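Local coordinates for protein alpha-L-rhamnosidase (Aspergillus terreus, PDB 6GSZ) that probably hydrolyses terminal non-reducing alpha-L-rhamnose residues of alpha-L-rhamnosides, as a calcium-containing, glycosylated fungal glycosidase, at residues L681-I684 against I685-D689; N445-W448 against S449-N453; S295-K298 against E299-A302; S508-V512 against I513-H517; S260-I263 against Y264-E267. All coordinates share one frame; numbering follows the deposited sequence. Where two conformers were deposited one is given.

Contact 1. Residues L681-I684 against I685-D689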
# COMPACT_ATOMS: atom_id res chain seq x y z
N LEU A 681 19.49 15.61 23.38
CA LEU A 681 18.17 15.24 22.82
C LEU A 681 17.25 14.73 23.93
O LEU A 681 16.07 15.13 24.07
CB LEU A 681 18.35 14.23 21.67
CG LEU A 681 17.03 13.68 21.10
CD1 LEU A 681 16.07 14.78 20.61
CD2 LEU A 681 17.34 12.70 19.95
N VAL A 682 17.79 13.82 24.76
CA VAL A 682 17.00 13.23 25.86
C VAL A 682 16.57 14.35 26.83
O VAL A 682 15.43 14.32 27.32
CB VAL A 682 17.79 12.14 26.60
CG1 VAL A 682 17.11 11.72 27.90
CG2 VAL A 682 18.01 10.93 25.70
N ASN A 683 17.46 15.31 27.10
CA ASN A 683 17.16 16.41 28.01
C ASN A 683 16.02 17.28 27.44
O ASN A 683 15.12 17.63 28.22
CB ASN A 683 18.40 17.25 28.30
CG ASN A 683 18.13 18.32 29.34
OD1 ASN A 683 17.77 18.00 30.46
ND2 ASN A 683 18.27 19.57 28.96
N ILE A 684 16.08 17.61 26.14
CA ILE A 684 15.02 18.42 25.48
C ILE A 684 13.68 17.69 25.57
O ILE A 684 12.65 18.33 25.85
CB ILE A 684 15.40 18.74 24.02
CG1 ILE A 684 16.46 19.85 23.96
CG2 ILE A 684 14.17 19.08 23.19
CD1 ILE A 684 17.39 19.75 22.76
N ILE A 685 13.69 16.37 25.34
CA ILE A 685 12.49 15.56 25.41
C ILE A 685 11.92 15.58 26.84
O ILE A 685 10.72 15.75 27.04
CB ILE A 685 12.78 14.14 24.90
CG1 ILE A 685 13.04 14.16 23.39
CG2 ILE A 685 11.69 13.17 25.30
CD1 ILE A 685 13.70 12.89 22.84
N LYS A 686 12.79 15.40 27.83
CA LYS A 686 12.38 15.38 29.24
C LYS A 686 11.78 16.73 29.65
O LYS A 686 10.75 16.77 30.36
CB LYS A 686 13.55 14.92 30.13
CG LYS A 686 13.28 14.93 31.62
CD LYS A 686 14.48 14.51 32.46
CE LYS A 686 14.18 14.62 33.95
NZ LYS A 686 15.20 13.96 34.80
N GLN A 687 12.40 17.83 29.21
CA GLN A 687 11.94 19.17 29.55
C GLN A 687 10.60 19.47 28.85
O GLN A 687 9.85 20.28 29.32
CB GLN A 687 13.02 20.21 29.25
CG GLN A 687 14.26 20.05 30.13
CD GLN A 687 13.99 19.93 31.62
OE1 GLN A 687 14.42 18.97 32.28
NE2 GLN A 687 13.27 20.90 32.16
N ASN A 688 10.30 18.73 27.77
CA ASN A 688 9.02 18.84 27.08
C ASN A 688 7.99 17.85 27.63
O ASN A 688 6.99 17.59 26.97
CB ASN A 688 9.23 18.57 25.59
CG ASN A 688 8.15 19.17 24.71
OD1 ASN A 688 7.77 20.32 24.94
ND2 ASN A 688 7.69 18.44 23.70
N ASP A 689 8.20 17.28 28.82
CA ASP A 689 7.30 16.30 29.44
C ASP A 689 7.06 15.11 28.50
O ASP A 689 5.98 14.51 28.48
CB ASP A 689 5.99 16.96 29.89
CG ASP A 689 6.13 17.90 31.07
OD1 ASP A 689 7.00 17.64 31.94
OD2 ASP A 689 5.37 18.87 31.11
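Leu681 and Ile685, one helical turn apart, meet through their methyl ends: CD1 of Leu681 lies 3.8 Å from CD1 of Ile685, the two side chains slanting across each other. Ile685 CG1 sits beside its own backbone N (chi1 -69°), which carries the branch back over the preceding turn, 3.3 Å from Leu681 O. The pair is roofed by Leu706 of helix 699-708, while Leu663 of helix 656-664 touches Leu681 and Gln656 touches Ile685. Backbone bonds run in the i to i+4 pattern: Ile685 N to Leu681 O (3.0 Å), Lys686 N to Val682 O (2.9 Å) and Gln687 N to Asn683 O (2.9 Å). The next one, Asn688 N to Ile684 O, is weak, its N-H...O angle falling to 131°. Here helix 671-687 ends in a Schellman motif: Asp689, with positive phi, is the C-prime residue, its N bonded to Lys686 O while Tyr690 N reaches back to Ile685 O. On the polar flank, Gln687 CG lies 3.2 Å from Asn683 O, and the bend at the next bond folds the amide back. The amide planes of Asn683 and Gln687 are turned 33° apart, with OD1 of Asn683 3.9 Å from OE1 of Gln687. Beyond the helix end, Asn688 ND2 donates to Lys691 O, tying that side chain to the outgoing loop.

Contact 2. Residues N445-W448 against S449-N453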
# COMPACT_ATOMS: atom_id res chain seq x y z
N ASN A 445 -4.46 0.66 15.23
CA ASN A 445 -4.79 1.90 14.52
C ASN A 445 -3.84 2.14 13.34
O ASN A 445 -4.29 2.61 12.28
CB ASN A 445 -4.75 3.13 15.44
CG ASN A 445 -5.85 3.12 16.47
OD1 ASN A 445 -6.69 2.20 16.54
ND2 ASN A 445 -5.83 4.15 17.32
N ILE A 446 -2.56 1.78 13.50
CA ILE A 446 -1.59 1.87 12.42
C ILE A 446 -1.96 0.91 11.29
O ILE A 446 -1.98 1.25 10.08
CB ILE A 446 -0.17 1.59 12.94
CG1 ILE A 446 0.24 2.68 13.93
CG2 ILE A 446 0.82 1.46 11.79
CD1 ILE A 446 1.53 2.37 14.70
N LEU A 447 -2.32 -0.29 11.68
CA LEU A 447 -2.79 -1.31 10.73
C LEU A 447 -3.99 -0.77 9.92
O LEU A 447 -4.01 -0.93 8.66
CB LEU A 447 -3.18 -2.56 11.53
CG LEU A 447 -3.93 -3.66 10.81
CD1 LEU A 447 -3.11 -4.30 9.72
CD2 LEU A 447 -4.47 -4.69 11.80
N TRP A 448 -4.96 -0.18 10.61
CA TRP A 448 -6.10 0.35 9.91
C TRP A 448 -5.75 1.56 9.02
O TRP A 448 -6.40 1.72 7.96
CB TRP A 448 -7.23 0.68 10.89
CG TRP A 448 -8.02 -0.53 11.28
CD1 TRP A 448 -7.93 -1.23 12.45
CD2 TRP A 448 -9.08 -1.15 10.54
NE1 TRP A 448 -8.82 -2.26 12.45
CE2 TRP A 448 -9.61 -2.19 11.33
CE3 TRP A 448 -9.72 -0.88 9.32
CZ2 TRP A 448 -10.64 -3.03 10.91
CZ3 TRP A 448 -10.77 -1.67 8.91
CH2 TRP A 448 -11.22 -2.74 9.69
N SER A 449 -4.81 2.42 9.44
CA SER A 449 -4.38 3.50 8.58
C SER A 449 -3.66 2.97 7.32
O SER A 449 -3.76 3.56 6.22
CB SER A 449 -3.60 4.57 9.29
OG SER A 449 -4.45 5.38 10.07
N MET A 450 -2.89 1.89 7.47
CA MET A 450 -2.28 1.27 6.33
C MET A 450 -3.36 0.72 5.37
O MET A 450 -3.27 0.93 4.14
CB MET A 450 -1.26 0.19 6.74
CG MET A 450 -0.70 -0.56 5.52
SD MET A 450 0.74 -1.46 5.93
CE MET A 450 1.15 -1.99 4.26
N ARG A 451 -4.29 -0.04 5.94
CA ARG A 451 -5.38 -0.57 5.11
C ARG A 451 -6.12 0.55 4.35
O ARG A 451 -6.45 0.39 3.17
CB ARG A 451 -6.38 -1.32 5.98
CG ARG A 451 -5.85 -2.63 6.53
CD ARG A 451 -6.76 -3.18 7.61
NE ARG A 451 -6.34 -4.49 8.04
CZ ARG A 451 -6.87 -5.15 9.08
NH1 ARG A 451 -7.71 -4.52 9.92
NH2 ARG A 451 -6.51 -6.41 9.30
N GLY A 452 -6.32 1.70 4.99
CA GLY A 452 -7.10 2.70 4.37
C GLY A 452 -6.39 3.38 3.19
O GLY A 452 -7.04 3.95 2.29
N ASN A 453 -5.05 3.37 3.23
CA ASN A 453 -4.21 4.15 2.36
C ASN A 453 -3.32 3.31 1.43
O ASN A 453 -2.52 3.90 0.68
CB ASN A 453 -3.38 5.11 3.18
CG ASN A 453 -4.22 6.23 3.75
OD1 ASN A 453 -4.71 7.08 2.98
ND2 ASN A 453 -4.40 6.26 5.07
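The last turns of helix 437-453, in the six-hairpin glycosidase domain, carry a cation-pi pair one turn apart: the guanidinium of Arg451 stands over a face of the Trp448 indole. CZ of Arg451 is 4.7 Å from the centroid of the six-membered ring of Trp448, only 14° off its normal. The two planes are 87° apart, however, so the guanidinium turns its edge to the indole face instead of stacking flat on it. NH1 of Arg451 does the touching, 3.3 Å from CE2 of Trp448 and near the rim of the ring. Leu447 supplies the other wall: its CD2 lies 3.7 Å from CZ of Arg451, over a face of the guanidinium, and CD1 approaches NE. The Leu447 CG stands opposite the backbone N (chi1 169°), which turns its methyls along the helix toward Arg451. The arginine chain runs extended from CG to NE, and NE donates to Tyr485 OH, which helps hold the head against Leu447 and Trp448. An acetate ion, probably from the crystallisation liquor, lies close to Arg451.

Four main-chain bonds hold the turns, from Ser449 N to Asn445 O through Gly452 N to Trp448 O. Buried polar groups on another flank bind the loops: Ser449 OG is hydrogen-bonded to Asn760 OD1 and Thr738 N, and Asn445 ND2 donates to Gly735 O. At the C-terminal end Asn453 folds back, ND2 giving a 3.0 Å bond to Ser449 O that arrives in the carbonyl plane on a lone pair.

Contact 3. Residues S295-K298 against E299-A302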
# COMPACT_ATOMS: atom_id res chain seq x y z
N SER A 295 -8.67 6.10 -30.42
CA SER A 295 -7.23 5.89 -30.63
C SER A 295 -6.53 5.65 -29.29
O SER A 295 -6.74 6.38 -28.33
CB SER A 295 -6.66 7.07 -31.34
OG SER A 295 -5.27 6.94 -31.53
N PHE A 296 -5.71 4.59 -29.24
CA PHE A 296 -5.05 4.21 -27.96
C PHE A 296 -3.79 3.39 -28.23
O PHE A 296 -3.86 2.39 -28.95
CB PHE A 296 -6.00 3.39 -27.10
CG PHE A 296 -5.40 3.01 -25.77
CD1 PHE A 296 -5.50 3.90 -24.72
CD2 PHE A 296 -4.81 1.78 -25.57
CE1 PHE A 296 -5.01 3.58 -23.48
CE2 PHE A 296 -4.30 1.47 -24.33
CZ PHE A 296 -4.40 2.37 -23.30
N PRO A 297 -2.63 3.77 -27.67
CA PRO A 297 -1.42 2.98 -27.87
C PRO A 297 -1.28 1.78 -26.93
O PRO A 297 -1.03 1.96 -25.72
CB PRO A 297 -0.30 4.01 -27.66
CG PRO A 297 -0.88 5.04 -26.75
CD PRO A 297 -2.38 5.02 -26.93
N LYS A 298 -1.43 0.57 -27.50
CA LYS A 298 -1.39 -0.70 -26.71
C LYS A 298 -0.01 -0.97 -26.12
O LYS A 298 0.11 -1.90 -25.34
CB LYS A 298 -1.83 -1.88 -27.59
CG LYS A 298 -3.31 -1.89 -27.93
CD LYS A 298 -3.72 -3.19 -28.58
CE LYS A 298 -5.19 -3.28 -28.86
NZ LYS A 298 -5.57 -2.37 -29.96
N GLU A 299 1.00 -0.14 -26.45
CA GLU A 299 2.35 -0.30 -25.89
C GLU A 299 2.37 0.03 -24.40
O GLU A 299 3.28 -0.42 -23.71
CB GLU A 299 3.37 0.58 -26.65
CG GLU A 299 3.64 0.06 -28.05
CD GLU A 299 2.62 0.41 -29.13
OE1 GLU A 299 1.68 1.26 -28.86
OE2 GLU A 299 2.75 -0.16 -30.25
N ARG A 300 1.38 0.78 -23.89
CA ARG A 300 1.38 1.13 -22.46
C ARG A 300 0.78 0.02 -21.60
O ARG A 300 0.87 0.11 -20.35
CB ARG A 300 0.64 2.44 -22.17
CG ARG A 300 0.57 3.42 -23.32
CD ARG A 300 -0.60 4.38 -23.12
NE ARG A 300 -0.28 5.73 -23.56
CZ ARG A 300 -1.16 6.70 -23.73
NH1 ARG A 300 -2.42 6.52 -23.39
NH2 ARG A 300 -0.80 7.86 -24.27
N LEU A 301 0.15 -0.99 -22.22
CA LEU A 301 -0.57 -1.98 -21.44
C LEU A 301 0.41 -2.89 -20.67
O LEU A 301 1.39 -3.35 -21.25
CB LEU A 301 -1.52 -2.79 -22.33
CG LEU A 301 -2.68 -1.99 -22.91
CD1 LEU A 301 -3.32 -2.74 -24.04
CD2 LEU A 301 -3.68 -1.60 -21.85
N ALA A 302 0.09 -3.11 -19.38
CA ALA A 302 0.96 -3.88 -18.51
C ALA A 302 0.13 -4.78 -17.61
O ALA A 302 -0.94 -4.42 -17.13
CB ALA A 302 1.80 -2.96 -17.65
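Arg300 reaches back over Pro297, and its whole length is laid along that residue. CB is 4.0 Å from Pro297 O; CG comes closer, 3.2 Å from the same oxygen; CD is about equally far from Pro297 O and Pro297 CG. At NE the chain is on the proline itself, 3.3 Å from Pro297 CG, which sits over one face of the guanidinium toward its rim. At the tip, NH1 lies near both Pro297 CD and Phe296 CE1, 3.9 Å from the latter, the phenyl and guanidinium planes standing 85° apart. Chi1 of -25° and a bend at chi3 (143°) bring the head onto the proline.

The backbone under this side chain is a short 3-10 turn linking strand 291-294 to strand 301-302, an outermost strand of a mixed sheet of the alpha-L-rhamnosidase N-terminal domain. Arg300 N donates to Pro297 O and Leu301 N to Lys298 O, at 3.2 Å and 3.3 Å respectively.

Leu301 lies beside the same turn. Its CD2 meets the edge of the Phe296 ring at CE2 (4.0 Å), and CD1 lies 3.9 Å from CB of Lys298, the two chains side by side. Trp111 touches both Lys298 and Leu301, and Lys298 NZ donates to Ala114 O. Phe296 also packs on Leu154, and Leu301 on Thr152, of strand 144-154.

Contact 4. Residues S508-V512 against I513-H517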
# COMPACT_ATOMS: atom_id res chain seq x y z
N SER A 508 13.93 15.28 -11.49
CA SER A 508 13.30 15.52 -10.22
C SER A 508 12.03 14.66 -10.11
O SER A 508 11.39 14.33 -11.08
CB SER A 508 12.97 17.01 -10.11
OG SER A 508 12.49 17.29 -8.82
N LEU A 509 11.64 14.33 -8.90
CA LEU A 509 10.44 13.55 -8.65
C LEU A 509 9.27 14.50 -8.37
O LEU A 509 9.35 15.36 -7.50
CB LEU A 509 10.68 12.62 -7.46
CG LEU A 509 9.60 11.58 -7.21
CD1 LEU A 509 9.54 10.56 -8.35
CD2 LEU A 509 9.84 10.91 -5.86
N PRO A 510 8.15 14.39 -9.11
CA PRO A 510 6.95 15.14 -8.74
C PRO A 510 6.54 14.82 -7.31
O PRO A 510 6.85 13.77 -6.79
CB PRO A 510 5.90 14.70 -9.75
CG PRO A 510 6.71 14.25 -10.92
CD PRO A 510 7.95 13.59 -10.33
N TYR A 511 5.83 15.74 -6.68
CA TYR A 511 5.41 15.56 -5.30
C TYR A 511 4.51 14.35 -5.09
O TYR A 511 4.56 13.69 -4.07
CB TYR A 511 4.77 16.83 -4.73
CG TYR A 511 5.68 18.03 -4.75
CD1 TYR A 511 7.07 17.94 -4.76
CD2 TYR A 511 5.11 19.30 -4.65
CE1 TYR A 511 7.84 19.08 -4.84
CE2 TYR A 511 5.88 20.44 -4.69
CZ TYR A 511 7.25 20.34 -4.78
OH TYR A 511 8.02 21.46 -4.84
N VAL A 512 3.60 14.13 -6.05
CA VAL A 512 2.70 12.99 -6.00
C VAL A 512 2.84 12.14 -7.25
O VAL A 512 3.16 12.65 -8.32
CB VAL A 512 1.23 13.37 -5.80
CG1 VAL A 512 1.08 14.30 -4.60
CG2 VAL A 512 0.56 14.01 -7.02
N ILE A 513 2.65 10.83 -7.06
CA ILE A 513 2.75 9.84 -8.12
C ILE A 513 1.55 8.92 -8.02
O ILE A 513 1.31 8.27 -6.98
CB ILE A 513 4.00 8.97 -7.97
CG1 ILE A 513 5.29 9.80 -7.91
CG2 ILE A 513 4.07 7.90 -9.03
CD1 ILE A 513 5.70 10.53 -9.19
N PRO A 514 0.73 8.78 -9.09
CA PRO A 514 0.84 9.48 -10.39
C PRO A 514 0.75 11.01 -10.27
O PRO A 514 0.11 11.54 -9.34
CB PRO A 514 -0.39 8.97 -11.14
CG PRO A 514 -0.62 7.56 -10.57
CD PRO A 514 -0.34 7.76 -9.09
N ASN A 515 1.47 11.67 -11.17
CA ASN A 515 1.62 13.11 -11.10
C ASN A 515 0.45 13.80 -11.84
O ASN A 515 0.43 13.79 -13.07
CB ASN A 515 2.95 13.53 -11.69
CG ASN A 515 3.11 15.03 -11.77
OD1 ASN A 515 2.53 15.73 -10.94
ND2 ASN A 515 3.97 15.47 -12.71
N ILE A 516 -0.41 14.49 -11.08
CA ILE A 516 -1.53 15.24 -11.65
C ILE A 516 -1.19 16.72 -11.77
O ILE A 516 -2.05 17.48 -12.18
CB ILE A 516 -2.81 15.04 -10.81
CG1 ILE A 516 -2.63 15.47 -9.35
CG2 ILE A 516 -3.26 13.62 -10.96
CD1 ILE A 516 -3.89 15.77 -8.58
N HIS A 517 -0.00 17.15 -11.34
CA HIS A 517 0.34 18.57 -11.15
C HIS A 517 1.25 19.15 -12.25
O HIS A 517 1.60 20.35 -12.17
CB HIS A 517 1.00 18.80 -9.78
CG HIS A 517 0.09 18.50 -8.64
ND1 HIS A 517 0.50 17.86 -7.50
CD2 HIS A 517 -1.23 18.78 -8.44
CE1 HIS A 517 -0.54 17.73 -6.66
NE2 HIS A 517 -1.60 18.28 -7.23
O HOH W 1 2.93 16.13 -8.16
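Pro510 and Asn515 make the tight side: Pro510 CB lies 3.5 Å from CG of Asn515, the pyrrolidine ring and the amide side chain crossing at about a right angle. Beside them CD1 of Ile513 meets CD1 of Leu509 at 3.9 Å and CD of Pro510 at 4.0 Å; Leu509 and Ile513 pack on helices 471-484 and 488-503, Pro510 on the latter. Val512 O closes the bend with a CA-H...O contact to Asn515 CA (3.2 Å).

The Val512-His517 side is looser and wetter. CG2 of Val512 stays 3.9 Å from ND1 of His517, and a water joins the polar groups: it accepts from Val512 N (3.0 Å) and is hydrogen-bonded to Asn515 OD1 (2.8 Å) and His517 ND1. A trans first torsion (chi1 174°) lets Asn515 direct OD1 to this water and to His517 N, while ND2 donates to Gly518 O.

Nearby, Tyr511 packs edge-to-face with Trp578, which lines the glucose pocket. The bond from His517 N to Asn515 OD1, its donor above the amide carbonyl plane, defines an Asx turn, following the cis peptide before Pro514 in the loop that joins helices 488-503 and 530-542.

Contact 5. Residues S260-I263 against Y264-E267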
# COMPACT_ATOMS: atom_id res chain seq x y z
N SER A 260 -24.40 9.11 -11.51
CA SER A 260 -23.06 9.64 -11.39
C SER A 260 -22.32 8.76 -10.39
O SER A 260 -22.93 8.22 -9.49
CB SER A 260 -23.03 11.09 -10.97
OG SER A 260 -23.65 11.25 -9.73
N SER A 261 -21.01 8.64 -10.57
CA SER A 261 -20.18 7.90 -9.59
C SER A 261 -18.76 8.44 -9.63
O SER A 261 -18.11 8.32 -10.66
CB SER A 261 -20.25 6.40 -9.87
OG SER A 261 -19.71 5.66 -8.79
N GLU A 262 -18.37 9.11 -8.55
CA GLU A 262 -17.18 9.96 -8.50
C GLU A 262 -16.40 9.58 -7.25
O GLU A 262 -16.98 9.37 -6.21
CB GLU A 262 -17.56 11.44 -8.42
CG GLU A 262 -18.48 11.90 -9.51
CD GLU A 262 -18.83 13.34 -9.31
OE1 GLU A 262 -17.90 14.20 -9.40
OE2 GLU A 262 -20.06 13.62 -9.12
N ILE A 263 -15.07 9.52 -7.40
CA ILE A 263 -14.15 9.18 -6.29
C ILE A 263 -14.50 10.06 -5.08
O ILE A 263 -14.72 9.57 -3.95
CB ILE A 263 -12.67 9.35 -6.72
CG1 ILE A 263 -12.26 8.40 -7.86
CG2 ILE A 263 -11.73 9.22 -5.54
CD1 ILE A 263 -12.39 6.92 -7.55
N TYR A 264 -14.48 11.39 -5.30
CA TYR A 264 -14.65 12.32 -4.17
C TYR A 264 -16.10 12.52 -3.76
O TYR A 264 -16.48 12.44 -2.57
CB TYR A 264 -14.04 13.70 -4.43
CG TYR A 264 -12.54 13.74 -4.62
CD1 TYR A 264 -11.67 12.74 -4.16
CD2 TYR A 264 -11.98 14.80 -5.30
CE1 TYR A 264 -10.30 12.86 -4.36
CE2 TYR A 264 -10.63 14.94 -5.49
CZ TYR A 264 -9.76 13.96 -5.02
OH TYR A 264 -8.42 14.10 -5.26
N ASP A 265 -16.97 12.81 -4.74
CA ASP A 265 -18.31 13.24 -4.35
C ASP A 265 -19.28 12.10 -4.03
O ASP A 265 -20.21 12.32 -3.27
CB ASP A 265 -18.90 14.22 -5.35
CG ASP A 265 -18.34 15.64 -5.25
OD1 ASP A 265 -17.64 15.95 -4.23
OD2 ASP A 265 -18.55 16.43 -6.22
N GLY A 266 -19.06 10.90 -4.57
CA GLY A 266 -19.89 9.75 -4.30
C GLY A 266 -20.72 9.35 -5.52
O GLY A 266 -20.45 9.75 -6.65
N GLU A 267 -21.71 8.52 -5.26
CA GLU A 267 -22.50 7.87 -6.31
C GLU A 267 -24.00 8.18 -6.11
O GLU A 267 -24.52 8.03 -4.99
CB GLU A 267 -22.32 6.35 -6.28
CG GLU A 267 -23.22 5.65 -7.28
CD GLU A 267 -22.83 4.21 -7.61
OE1 GLU A 267 -21.60 3.99 -7.85
OE2 GLU A 267 -23.73 3.33 -7.50
O HOH W 2 -21.69 11.88 -7.99
O HOH W 3 -16.06 14.27 -7.20
O HOH W 4 -20.47 16.09 -8.15
O HOH W 5 -16.05 9.92 -1.57
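Ser261 and Glu267 face each other as a non-hydrogen-bonded antiparallel pair, and the adjacent Glu262-Gly266 pair is the hydrogen-bonded one, with Glu262 N to Gly266 O at 2.9 Å and Gly266 N to Glu262 O at 3.1 Å. A CA-H...O contact from Glu267 CA to Ser260 O (3.2 Å) adds to the pairing.

On the face of Ser261 and Glu267, the serine hydroxyl donates to Glu267 OE1 over 2.7 Å, using the anti lone pair of that oxygen. Ser261 OG points away from its own main-chain N (chi1 -167°), which turns it toward OE1 of Glu267. The carboxylate is gripped further by Ser392 N at OE1 and Trp389 NE1 at OE2; Ser392 itself belongs to a calcium site.

Across the sheet, Glu262 and Asp265 lie side by side, OE1 of Glu262 3.9 Å from OD2 of Asp265, their carboxylate planes 73° apart. Waters mediate between these like charges: one donates to both Glu262 OE2 and Asp265 OD2, another donates to Glu262 OE1 and accepts a weak bond from Asp265 N, and a third receives Ser260 OG and donates to Glu262 OE2 and Gly266 O. Asp265 OD1 also meets Arg212 in a salt bridge and accepts from Lys374 N, which probably eases the repulsion.

At the bend Tyr264 OH bonds to Glu466 O and Gly214 N. Gly266, with positive phi, takes a backbone shape in which a CB would strike the preceding carbonyl oxygen. Together these residues form the tip of the beta hairpin of strands 258-262 and 266-270.

Overall arrangement
The five contacts are strung along the chain without touching. Contact 2 lies nearest the chain's centre, about 9 Å from it, with contacts 4 and 5 each 23 Å away between centres. Contacts 4 and 5 approach to about 6 Å at their nearest atoms, although one lies in the helical glycosidase domain and the other in a beta hairpin far earlier in the chain. Both back onto the glucose pocket through residues that line it: Tyr511 of contact 4 packs on Trp578, and Tyr264 of contact 5 bonds to Glu466. Contact 3, close to contact 5 in sequence, is 27 Å from it between centres. Contact 1 is peripheral, 34 Å from the chain's centre and 56 Å from contact 3, centre to centre.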